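Local coordinates for penicillin-binding protein PbpB (Mycobacterium tuberculosis, PDB 6KGU), which cross-links peptidoglycan from lipid intermediates during cell-wall synthesis and is inactivated by beta-lactam antibiotics, at residues Phe265-Gly268 and Ser269-Ile273; Ala276-Val279 and Ile280-Leu284; Arg340-Asp343 and Met344-Phe348; Val434-Gln437 and Thr438-Val442. All blocks are in the same frame, centred on the assembly; numbering follows the deposited sequence.

Contact 1. Residues Phe265-Gly268 and Ser269-Ile273; sequences FEPG and SVNKI. With AZR (2-({[(1Z)-1-(2-amino-1,3-thiazol-4-yl)-2-oxo-2-{[(2S,3S)-1-oxo-3-(sulfoamino)butan-2-yl]amino}ethylidene]amino}oxy)-2-methylpropanoic acid), chain B.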
loop_
_atom_site.group_PDB
_atom_site.type_symbol
_atom_site.label_atom_id
_atom_site.label_comp_id
_atom_site.label_asym_id
_atom_site.label_seq_id
_atom_site.Cartn_x
_atom_site.Cartn_y
_atom_site.Cartn_z
ATOM N N PHE A 265 8.549 6.199 -3.105
ATOM C CA PHE A 265 9.837 5.523 -2.991
ATOM C C PHE A 265 10.071 4.677 -4.242
ATOM O O PHE A 265 9.126 4.316 -4.952
ATOM C CB PHE A 265 9.889 4.639 -1.733
ATOM C CG PHE A 265 8.736 3.667 -1.633
ATOM C CD1 PHE A 265 8.777 2.444 -2.283
ATOM C CD2 PHE A 265 7.604 3.984 -0.902
ATOM C CE1 PHE A 265 7.720 1.558 -2.215
ATOM C CE2 PHE A 265 6.530 3.084 -0.822
ATOM C CZ PHE A 265 6.599 1.870 -1.475
ATOM N N GLU A 266 11.342 4.360 -4.509
ATOM C CA GLU A 266 11.672 3.388 -5.571
ATOM C C GLU A 266 11.217 2.012 -5.116
ATOM O O GLU A 266 11.642 1.557 -4.051
ATOM C CB GLU A 266 13.174 3.350 -5.883
ATOM C CG GLU A 266 13.640 4.295 -6.962
ATOM C CD GLU A 266 14.885 3.803 -7.698
ATOM O OE1 GLU A 266 15.724 3.081 -7.108
ATOM O OE2 GLU A 266 15.021 4.134 -8.888
ATOM N N PRO A 267 10.369 1.311 -5.867
ATOM C CA PRO A 267 9.795 0.060 -5.355
ATOM C C PRO A 267 10.744 -1.136 -5.367
ATOM O O PRO A 267 10.566 -2.068 -4.583
ATOM C CB PRO A 267 8.617 -0.180 -6.304
ATOM C CG PRO A 267 9.095 0.427 -7.611
ATOM C CD PRO A 267 9.815 1.678 -7.184
ATOM N N GLY A 268 11.711 -1.166 -6.275
ATOM C CA GLY A 268 12.425 -2.422 -6.454
ATOM C C GLY A 268 11.458 -3.534 -6.833
ATOM O O GLY A 268 10.483 -3.316 -7.560
ATOM N N SER A 269 11.688 -4.732 -6.279
ATOM C CA SER A 269 11.100 -5.956 -6.833
ATOM C C SER A 269 9.586 -6.084 -6.657
ATOM O O SER A 269 8.979 -6.949 -7.314
ATOM C CB SER A 269 11.766 -7.188 -6.216
ATOM O OG SER A 269 13.095 -7.329 -6.707
ATOM N N VAL A 270 8.948 -5.291 -5.784
ATOM C CA VAL A 270 7.491 -5.390 -5.739
ATOM C C VAL A 270 6.898 -4.947 -7.059
ATOM O O VAL A 270 5.785 -5.352 -7.404
ATOM C CB VAL A 270 6.844 -4.596 -4.584
ATOM C CG1 VAL A 270 7.077 -5.309 -3.272
ATOM C CG2 VAL A 270 7.328 -3.125 -4.558
ATOM N N ASN A 271 7.639 -4.154 -7.833
ATOM C CA ASN A 271 7.160 -3.759 -9.147
ATOM C C ASN A 271 7.093 -4.918 -10.136
ATOM O O ASN A 271 6.517 -4.746 -11.216
ATOM C CB ASN A 271 8.046 -2.645 -9.726
ATOM C CG ASN A 271 7.297 -1.807 -10.734
ATOM O OD1 ASN A 271 6.185 -1.368 -10.459
ATOM N ND2 ASN A 271 7.870 -1.619 -11.920
ATOM N N LYS A 272 7.670 -6.080 -9.810
ATOM C CA LYS A 272 7.710 -7.168 -10.773
ATOM C C LYS A 272 6.323 -7.700 -11.097
ATOM O O LYS A 272 6.155 -8.383 -12.111
ATOM C CB LYS A 272 8.620 -8.293 -10.269
ATOM C CG LYS A 272 10.117 -7.894 -10.277
ATOM C CD LYS A 272 11.025 -9.046 -9.860
ATOM C CE LYS A 272 12.481 -8.604 -9.718
ATOM N NZ LYS A 272 13.364 -9.742 -9.266
ATOM N N ILE A 273 5.319 -7.370 -10.282
ATOM C CA ILE A 273 3.942 -7.702 -10.638
ATOM C C ILE A 273 3.593 -7.203 -12.041
ATOM O O ILE A 273 2.828 -7.853 -12.767
ATOM C CB ILE A 273 2.971 -7.146 -9.577
ATOM C CG1 ILE A 273 1.562 -7.689 -9.816
ATOM C CG2 ILE A 273 2.980 -5.598 -9.571
ATOM C CD1 ILE A 273 0.552 -7.217 -8.791
HETATM C C7 AZR B . 16.923 -9.031 -4.797
HETATM S S8 AZR B . 15.865 -1.081 -7.543
HETATM O O9 AZR B . 13.628 -5.985 -4.885
HETATM O O10 AZR B . 17.605 -5.980 -7.415
HETATM O O11 AZR B . 19.193 -5.460 -4.746
HETATM N N12 AZR B . 14.452 -9.025 -4.639
HETATM N N13 AZR B . 16.321 -5.943 -5.532
HETATM N N14 AZR B . 18.813 -4.131 -5.102
HETATM N N15 AZR B . 17.679 -1.652 -5.788
HETATM N N16 AZR B . 17.154 0.637 -5.920
HETATM S S17 AZR B . 13.847 -9.525 -3.249
HETATM C C18 AZR B . 15.665 -8.189 -4.692
HETATM C C19 AZR B . 15.535 -7.141 -5.811
HETATM C C20 AZR B . 14.056 -6.679 -5.773
HETATM C C21 AZR B . 17.233 -5.430 -6.378
HETATM C C22 AZR B . 17.829 -4.145 -5.920
HETATM C C23 AZR B . 20.240 -5.505 -3.802
HETATM C C24 AZR B . 17.269 -2.846 -6.369
HETATM C C25 AZR B . 16.313 -2.734 -7.328
HETATM C C26 AZR B . 17.015 -0.639 -6.304
HETATM C C27 AZR B . 19.654 -5.002 -2.495
HETATM C C28 AZR B . 20.761 -6.924 -3.663
HETATM C C29 AZR B . 21.356 -4.585 -4.290
HETATM O O30 AZR B . 21.463 -4.214 -5.439
HETATM O O31 AZR B . 22.203 -4.281 -3.356
HETATM O O32 AZR B . 14.706 -10.521 -2.723
HETATM O O33 AZR B . 12.528 -10.274 -3.602
HETATM O O34 AZR B . 13.485 -8.383 -2.493
#
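E266 OE1 is gripped by two donors: N16 on the aminothiazole arm of aztreonam, 3.1 Å away (N16 to OE1), and the hydroxyl of Y489. An acid suits an amino partner, and G385 N donates to its other oxygen, OE2. S269 holds the drug's acyl end, with OG joined covalently to C20, consistent with its assigned role as the acyl-ester serine. A chi1 of -71° brings OG round to the side of its own backbone N, which donates to aztreonam O9 at 2.7 Å (S269 N to O9).

Behind the serine, N271 N donates to G268 O at 3.0 Å, closing the first turn of the stretch that runs into helix 272-281. CB of P267 rests on CG2 of V270 at 3.7 Å, while the proline's CG lies alongside CB of N271, so the rigid ring backs the turn with carbon. G268 has positive phi, which favours glycine. S269 and K272 fit the SxxK pattern of penicillin-binding proteins, and K272 NZ bonds to S324 OG and N326 OD1.

The segment threads between helix 390-401, where M393 and M396 meet V270 and N271, strand 493-502, which touches F265 and V270, and helix 338-347.

Contact 2. Residues Ala276-Val279 and Ile280-Leu284; sequences ASAV and IEHGL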
loop_
_atom_site.group_PDB
_atom_site.type_symbol
_atom_site.label_atom_id
_atom_site.label_comp_id
_atom_site.label_asym_id
_atom_site.label_seq_id
_atom_site.Cartn_x
_atom_site.Cartn_y
_atom_site.Cartn_z
ATOM N N ALA A 276 5.171 -9.594 -14.587
ATOM C CA ALA A 276 4.495 -10.884 -14.500
ATOM C C ALA A 276 3.145 -10.839 -15.191
ATOM O O ALA A 276 2.787 -11.760 -15.932
ATOM C CB ALA A 276 4.314 -11.295 -13.036
ATOM N N SER A 277 2.381 -9.770 -14.938
ATOM C CA SER A 277 1.057 -9.605 -15.521
ATOM C C SER A 277 1.145 -9.415 -17.026
ATOM O O SER A 277 0.348 -9.981 -17.780
ATOM C CB SER A 277 0.364 -8.399 -14.877
ATOM O OG SER A 277 0.216 -8.586 -13.478
ATOM N N ALA A 278 2.107 -8.621 -17.481
ATOM C CA ALA A 278 2.225 -8.370 -18.911
ATOM C C ALA A 278 2.588 -9.641 -19.666
ATOM O O ALA A 278 1.960 -9.972 -20.680
ATOM C CB ALA A 278 3.250 -7.267 -19.162
ATOM N N VAL A 279 3.589 -10.381 -19.179
ATOM C CA VAL A 279 4.042 -11.549 -19.925
ATOM C C VAL A 279 2.947 -12.617 -19.977
ATOM O O VAL A 279 2.811 -13.323 -20.983
ATOM C CB VAL A 279 5.378 -12.068 -19.331
ATOM C CG1 VAL A 279 5.164 -13.156 -18.297
ATOM C CG2 VAL A 279 6.317 -12.558 -20.425
ATOM N N ILE A 280 2.125 -12.743 -18.931
ATOM C CA ILE A 280 1.026 -13.706 -18.975
ATOM C C ILE A 280 -0.111 -13.189 -19.855
ATOM O O ILE A 280 -0.661 -13.928 -20.683
ATOM C CB ILE A 280 0.521 -14.030 -17.550
ATOM C CG1 ILE A 280 1.616 -14.696 -16.713
ATOM C CG2 ILE A 280 -0.763 -14.875 -17.606
ATOM C CD1 ILE A 280 2.057 -16.066 -17.232
ATOM N N GLU A 281 -0.474 -11.905 -19.691
ATOM C CA GLU A 281 -1.635 -11.353 -20.399
ATOM C C GLU A 281 -1.454 -11.401 -21.911
ATOM O O GLU A 281 -2.412 -11.641 -22.656
ATOM C CB GLU A 281 -1.901 -9.910 -19.963
ATOM C CG GLU A 281 -2.972 -9.180 -20.779
ATOM C CD GLU A 281 -4.407 -9.554 -20.408
ATOM O OE1 GLU A 281 -4.616 -10.346 -19.467
ATOM O OE2 GLU A 281 -5.337 -9.033 -21.065
ATOM N N HIS A 282 -0.246 -11.164 -22.389
ATOM C CA HIS A 282 -0.006 -11.238 -23.820
ATOM C C HIS A 282 0.402 -12.636 -24.281
ATOM O O HIS A 282 0.806 -12.800 -25.434
ATOM C CB HIS A 282 1.040 -10.203 -24.213
ATOM C CG HIS A 282 0.628 -8.806 -23.881
ATOM N ND1 HIS A 282 -0.480 -8.211 -24.443
ATOM C CD2 HIS A 282 1.152 -7.894 -23.026
ATOM C CE1 HIS A 282 -0.613 -6.986 -23.963
ATOM N NE2 HIS A 282 0.355 -6.773 -23.090
ATOM N N GLY A 283 0.271 -13.646 -23.425
ATOM C CA GLY A 283 0.512 -15.008 -23.874
ATOM C C GLY A 283 1.950 -15.275 -24.261
ATOM O O GLY A 283 2.205 -16.077 -25.158
ATOM N N LEU A 284 2.900 -14.614 -23.601
ATOM C CA LEU A 284 4.317 -14.714 -23.921
ATOM C C LEU A 284 5.044 -15.725 -23.057
ATOM O O LEU A 284 6.217 -16.027 -23.324
ATOM C CB LEU A 284 4.976 -13.339 -23.764
ATOM C CG LEU A 284 4.331 -12.304 -24.693
ATOM C CD1 LEU A 284 4.706 -10.877 -24.298
ATOM C CD2 LEU A 284 4.738 -12.579 -26.150
#
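V279 O and the N-H of L284 make the bond that distinguishes this helix end, 2.9 Å from L284 N to V279 O, with the donor nearly in line with the carbonyl. Upstream, the backbone bonds are those of a regular alpha-helix: I280 N to A276 O, E281 N to S277 O at 2.8 Å, and H282 N to A278 O. Past them the helix ends, and G283 N donates to I280 O at 2.9 Å. G283 adopts positive phi (66°), which glycine accepts readily.

Among apolar side chains, CG2 of V279 meets CB of L284 at 3.7 Å, the two approaching obliquely. L284 thus folds back on the last turn, and a branched valine offers it a broad methyl surface. The pair is continued by helix 326-336, where V336 touches both. CG1 of V279 lies 4.2 Å from CG1 of I280, which also touches T438, T441 and M445 of helix 436-445.

The polar side chains bond outside the turn. S277 OG bonds to I273 O one turn earlier. E281 reaches S435 N and T438 OG1 through OE1; CG anti to the backbone N (chi1 172°) starts the chain away from the last turn, and a bend at chi2 follows.

Paired 6→1 and 5→2 bonds, a glycine at C-prime and an apolar contact across the turn make this a Schellman motif, here terminating helix 272-281.

Contact 3. Residues Arg340-Asp343 and Met344-Phe348; sequences RYYD and MLRKF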
loop_
_atom_site.group_PDB
_atom_site.type_symbol
_atom_site.label_atom_id
_atom_site.label_comp_id
_atom_site.label_asym_id
_atom_site.label_seq_id
_atom_site.Cartn_x
_atom_site.Cartn_y
_atom_site.Cartn_z
ATOM N N ARG A 340 4.375 -2.260 -24.863
ATOM C CA ARG A 340 3.368 -2.962 -24.083
ATOM C C ARG A 340 3.694 -2.884 -22.595
ATOM O O ARG A 340 2.789 -2.777 -21.765
ATOM C CB ARG A 340 3.241 -4.412 -24.555
ATOM C CG ARG A 340 2.508 -4.558 -25.894
ATOM C CD ARG A 340 2.307 -6.014 -26.350
ATOM N NE ARG A 340 3.572 -6.741 -26.506
ATOM C CZ ARG A 340 3.683 -7.922 -27.120
ATOM N NH1 ARG A 340 2.606 -8.499 -27.647
ATOM N NH2 ARG A 340 4.866 -8.526 -27.207
ATOM N N TYR A 341 4.979 -2.900 -22.238
ATOM C CA TYR A 341 5.327 -2.773 -20.830
ATOM C C TYR A 341 4.881 -1.421 -20.280
ATOM O O TYR A 341 4.215 -1.349 -19.242
ATOM C CB TYR A 341 6.821 -2.960 -20.612
ATOM C CG TYR A 341 7.116 -2.910 -19.140
ATOM C CD1 TYR A 341 6.884 -4.021 -18.330
ATOM C CD2 TYR A 341 7.554 -1.731 -18.540
ATOM C CE1 TYR A 341 7.110 -3.962 -16.955
ATOM C CE2 TYR A 341 7.788 -1.662 -17.190
ATOM C CZ TYR A 341 7.557 -2.773 -16.391
ATOM O OH TYR A 341 7.787 -2.684 -15.033
ATOM N N TYR A 342 5.245 -0.331 -20.960
ATOM C CA TYR A 342 4.832 0.985 -20.487
ATOM C C TYR A 342 3.312 1.110 -20.438
ATOM O O TYR A 342 2.763 1.741 -19.526
ATOM C CB TYR A 342 5.433 2.080 -21.366
ATOM C CG TYR A 342 5.016 3.471 -20.956
ATOM C CD1 TYR A 342 5.596 4.091 -19.863
ATOM C CD2 TYR A 342 4.054 4.169 -21.672
ATOM C CE1 TYR A 342 5.227 5.365 -19.486
ATOM C CE2 TYR A 342 3.675 5.453 -21.303
ATOM C CZ TYR A 342 4.272 6.043 -20.212
ATOM O OH TYR A 342 3.910 7.314 -19.831
ATOM N N ASP A 343 2.610 0.498 -21.392
ATOM C CA ASP A 343 1.153 0.575 -21.351
ATOM C C ASP A 343 0.616 -0.097 -20.096
ATOM O O ASP A 343 -0.334 0.394 -19.475
ATOM C CB ASP A 343 0.537 -0.058 -22.600
ATOM C CG ASP A 343 -0.973 0.130 -22.664
ATOM O OD1 ASP A 343 -1.411 1.276 -22.871
ATOM O OD2 ASP A 343 -1.724 -0.860 -22.516
ATOM N N MET A 344 1.236 -1.206 -19.689
ATOM C CA MET A 344 0.775 -1.919 -18.504
ATOM C C MET A 344 1.040 -1.113 -17.235
ATOM O O MET A 344 0.174 -1.044 -16.353
ATOM C CB MET A 344 1.449 -3.293 -18.444
ATOM C CG MET A 344 0.989 -4.165 -17.312
ATOM S SD MET A 344 -0.658 -4.802 -17.564
ATOM C CE MET A 344 -0.341 -6.064 -18.789
ATOM N N LEU A 345 2.236 -0.511 -17.126
ATOM C CA LEU A 345 2.539 0.403 -16.023
ATOM C C LEU A 345 1.436 1.431 -15.838
ATOM O O LEU A 345 0.991 1.692 -14.715
ATOM C CB LEU A 345 3.854 1.149 -16.272
ATOM C CG LEU A 345 5.257 0.621 -16.041
ATOM C CD1 LEU A 345 6.283 1.663 -16.499
ATOM C CD2 LEU A 345 5.509 0.213 -14.575
ATOM N N ARG A 346 1.012 2.061 -16.938
ATOM C CA ARG A 346 -0.017 3.094 -16.854
ATOM C C ARG A 346 -1.354 2.509 -16.431
ATOM O O ARG A 346 -2.062 3.102 -15.607
ATOM C CB ARG A 346 -0.146 3.810 -18.200
ATOM C CG ARG A 346 0.984 4.773 -18.494
ATOM C CD ARG A 346 0.611 6.164 -18.024
ATOM N NE ARG A 346 1.639 6.725 -17.158
ATOM C CZ ARG A 346 1.506 7.859 -16.482
ATOM N NH1 ARG A 346 0.383 8.568 -16.576
ATOM N NH2 ARG A 346 2.503 8.279 -15.716
ATOM N N LYS A 347 -1.722 1.341 -16.971
ATOM C CA LYS A 347 -2.998 0.753 -16.571
ATOM C C LYS A 347 -2.999 0.417 -15.085
ATOM O O LYS A 347 -4.029 0.542 -14.413
ATOM C CB LYS A 347 -3.319 -0.491 -17.408
ATOM C CG LYS A 347 -3.935 -0.187 -18.773
ATOM C CD LYS A 347 -4.534 -1.435 -19.442
ATOM C CE LYS A 347 -3.565 -2.624 -19.390
ATOM N NZ LYS A 347 -3.987 -3.835 -20.202
ATOM N N PHE A 348 -1.851 -0.018 -14.554
ATOM C CA PHE A 348 -1.746 -0.294 -13.131
ATOM C C PHE A 348 -1.796 0.972 -12.280
ATOM O O PHE A 348 -1.760 0.858 -11.050
ATOM C CB PHE A 348 -0.445 -1.063 -12.833
ATOM C CG PHE A 348 -0.593 -2.567 -12.878
ATOM C CD1 PHE A 348 -1.352 -3.236 -11.924
ATOM C CD2 PHE A 348 0.036 -3.311 -13.864
ATOM C CE1 PHE A 348 -1.470 -4.640 -11.954
ATOM C CE2 PHE A 348 -0.076 -4.706 -13.912
ATOM C CZ PHE A 348 -0.832 -5.372 -12.956
#
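Y341 O takes the N-H of L345, with 3.0 Å from L345 N to Y341 O. M344 N to R340 O, R346 N to Y342 O and K347 N to D343 O repeat the same i to i+4 pattern. On the outer side, D343 and K347 are one turn apart with opposite charges, but D343 OD2 and K347 NZ stand 4.4 Å apart, too far for a salt bridge; the attraction is probably modest, and K347 NZ bonds instead to V433 O.

Y342 and R346 run side by side. CG of R346 lies over one face of the Y342 ring, 4.2 Å from its centroid, in a CH-pi contact, and the guanidinium plane is turned 23° from the ring. The long arginine can spend its methylenes on the aromatic face while its charged end remains near the surface.

On the buried side, CE2 of Y341 meets CG of L345 at 3.6 Å. CG of Y341 is anti to the backbone N (chi1 -176°), and the ring runs obliquely past the leucine, whose CD2 comes within 3.7 Å of Y341 OH. The side chain of M344 touches V274 and A278 of helix 272-281, its flexible thioether suited to filling between helices.

This is an amphipathic alpha-helix, 338-347, packed within the helical part of the transpeptidase domain, with Y341 and M344 against helix 272-281, which follows the acylated serine.

Contact 4. Residues Val434-Gln437 and Thr438-Val442; sequences VSAQ and TAQTV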
loop_
_atom_site.group_PDB
_atom_site.type_symbol
_atom_site.label_atom_id
_atom_site.label_comp_id
_atom_site.label_asym_id
_atom_site.label_seq_id
_atom_site.Cartn_x
_atom_site.Cartn_y
_atom_site.Cartn_z
ATOM N N VAL A 434 -5.750 -6.511 -16.683
ATOM C CA VAL A 434 -5.536 -7.802 -17.323
ATOM C C VAL A 434 -6.833 -8.583 -17.191
ATOM O O VAL A 434 -7.729 -8.203 -16.438
ATOM C CB VAL A 434 -4.370 -8.594 -16.691
ATOM C CG1 VAL A 434 -3.056 -7.859 -16.859
ATOM C CG2 VAL A 434 -4.682 -8.889 -15.215
ATOM N N SER A 435 -6.922 -9.703 -17.915
ATOM C CA SER A 435 -8.133 -10.510 -17.837
ATOM C C SER A 435 -8.241 -11.188 -16.471
ATOM O O SER A 435 -7.268 -11.280 -15.708
ATOM C CB SER A 435 -8.162 -11.574 -18.943
ATOM O OG SER A 435 -7.220 -12.616 -18.698
ATOM N N ALA A 436 -9.453 -11.672 -16.166
ATOM C CA ALA A 436 -9.637 -12.450 -14.940
ATOM C C ALA A 436 -8.719 -13.660 -14.929
ATOM O O ALA A 436 -8.112 -13.986 -13.899
ATOM C CB ALA A 436 -11.094 -12.881 -14.794
ATOM N N GLN A 437 -8.569 -14.319 -16.086
ATOM C CA GLN A 437 -7.748 -15.514 -16.193
ATOM C C GLN A 437 -6.280 -15.206 -15.913
ATOM O O GLN A 437 -5.589 -15.990 -15.259
ATOM C CB GLN A 437 -7.939 -16.148 -17.579
ATOM C CG GLN A 437 -6.887 -17.195 -17.916
ATOM C CD GLN A 437 -7.065 -18.478 -17.102
ATOM O OE1 GLN A 437 -6.128 -19.252 -16.953
ATOM N NE2 GLN A 437 -8.238 -18.673 -16.543
ATOM N N THR A 438 -5.798 -14.082 -16.449
ATOM C CA THR A 438 -4.435 -13.647 -16.155
ATOM C C THR A 438 -4.271 -13.349 -14.670
ATOM O O THR A 438 -3.334 -13.844 -14.024
ATOM C CB THR A 438 -4.086 -12.414 -16.988
ATOM O OG1 THR A 438 -4.026 -12.762 -18.369
ATOM C CG2 THR A 438 -2.717 -11.850 -16.572
ATOM N N ALA A 439 -5.171 -12.544 -14.111
ATOM C CA ALA A 439 -5.109 -12.206 -12.694
ATOM C C ALA A 439 -5.057 -13.452 -11.815
ATOM O O ALA A 439 -4.261 -13.521 -10.873
ATOM C CB ALA A 439 -6.309 -11.342 -12.321
ATOM N N GLN A 440 -5.904 -14.445 -12.099
ATOM C CA GLN A 440 -5.904 -15.671 -11.305
ATOM C C GLN A 440 -4.578 -16.409 -11.428
ATOM O O GLN A 440 -4.074 -16.968 -10.447
ATOM C CB GLN A 440 -7.069 -16.571 -11.735
ATOM C CG GLN A 440 -8.430 -16.030 -11.281
ATOM C CD GLN A 440 -9.568 -16.455 -12.185
ATOM O OE1 GLN A 440 -9.444 -17.412 -12.940
ATOM N NE2 GLN A 440 -10.679 -15.739 -12.116
ATOM N N THR A 441 -3.995 -16.405 -12.627
ATOM C CA THR A 441 -2.713 -17.060 -12.845
ATOM C C THR A 441 -1.583 -16.347 -12.104
ATOM O O THR A 441 -0.713 -16.999 -11.509
ATOM C CB THR A 441 -2.441 -17.130 -14.352
ATOM O OG1 THR A 441 -3.362 -18.052 -14.945
ATOM C CG2 THR A 441 -1.019 -17.580 -14.651
ATOM N N VAL A 442 -1.585 -15.014 -12.102
ATOM C CA VAL A 442 -0.527 -14.285 -11.409
ATOM C C VAL A 442 -0.630 -14.491 -9.893
ATOM O O VAL A 442 0.382 -14.693 -9.215
ATOM C CB VAL A 442 -0.572 -12.793 -11.789
ATOM C CG1 VAL A 442 0.350 -11.977 -10.884
ATOM C CG2 VAL A 442 -0.198 -12.596 -13.283
HETATM O O HOH W 1 -3.355 -17.770 -17.966
#
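S435 OG accepts the N-H of T438 at 3.0 Å (T438 N to S435 OG), a nearly straight bond that meets one of the amide hydrogens left without a carbonyl at a helix start. Serine suits this place because its short arm curls back: OG sits between the backbone N and the carbonyl carbon (chi1 72°). S435 O then begins the regular ladder, taking A439 N at 2.9 Å.

The tight part is the V434 side. CB of V434 meets CG2 of T438 at 3.7 Å, their side chains crossing at about a right angle, and V434 CG2 lies 4.1 Å from CB of A439. Threonine suits its place by giving this packing a methyl.

The other side is looser, with a bound water. Q437 O accepts T441 N at 3.1 Å. The water lies 3.0 Å from T441 OG1 and donates weakly to Q437 OE1, so it bridges the two side chains. The amides of Q437 and Q440 are turned 79° from each other, and Q440 NE2 bonds to D403.

A serine N-cap with an apolar residue just before it thus starts helix 436-445 of the transpeptidase domain.

In the fold
Contacts 1 to 4 follow one another along the chain, all within the transpeptidase domain. Contacts 1 and 2 occupy the start and the end of helix 272-281, their centres about 17 Å apart, so this helix leads from the acylated serine to its Schellman end. Contact 3, on helix 338-347, lies about 14 Å from contact 1 and 12 Å from contact 2 between centres; N271 packs on Y341, and A278 on M344. Contact 4, opening helix 436-445, sits about 9 Å from contact 2, which it meets through E281 and through I280 against T438. Helix 272-281 thus runs from the acylated serine to helices 338-347 and 436-445, and M344 of contact 3 also meets V434 of contact 4.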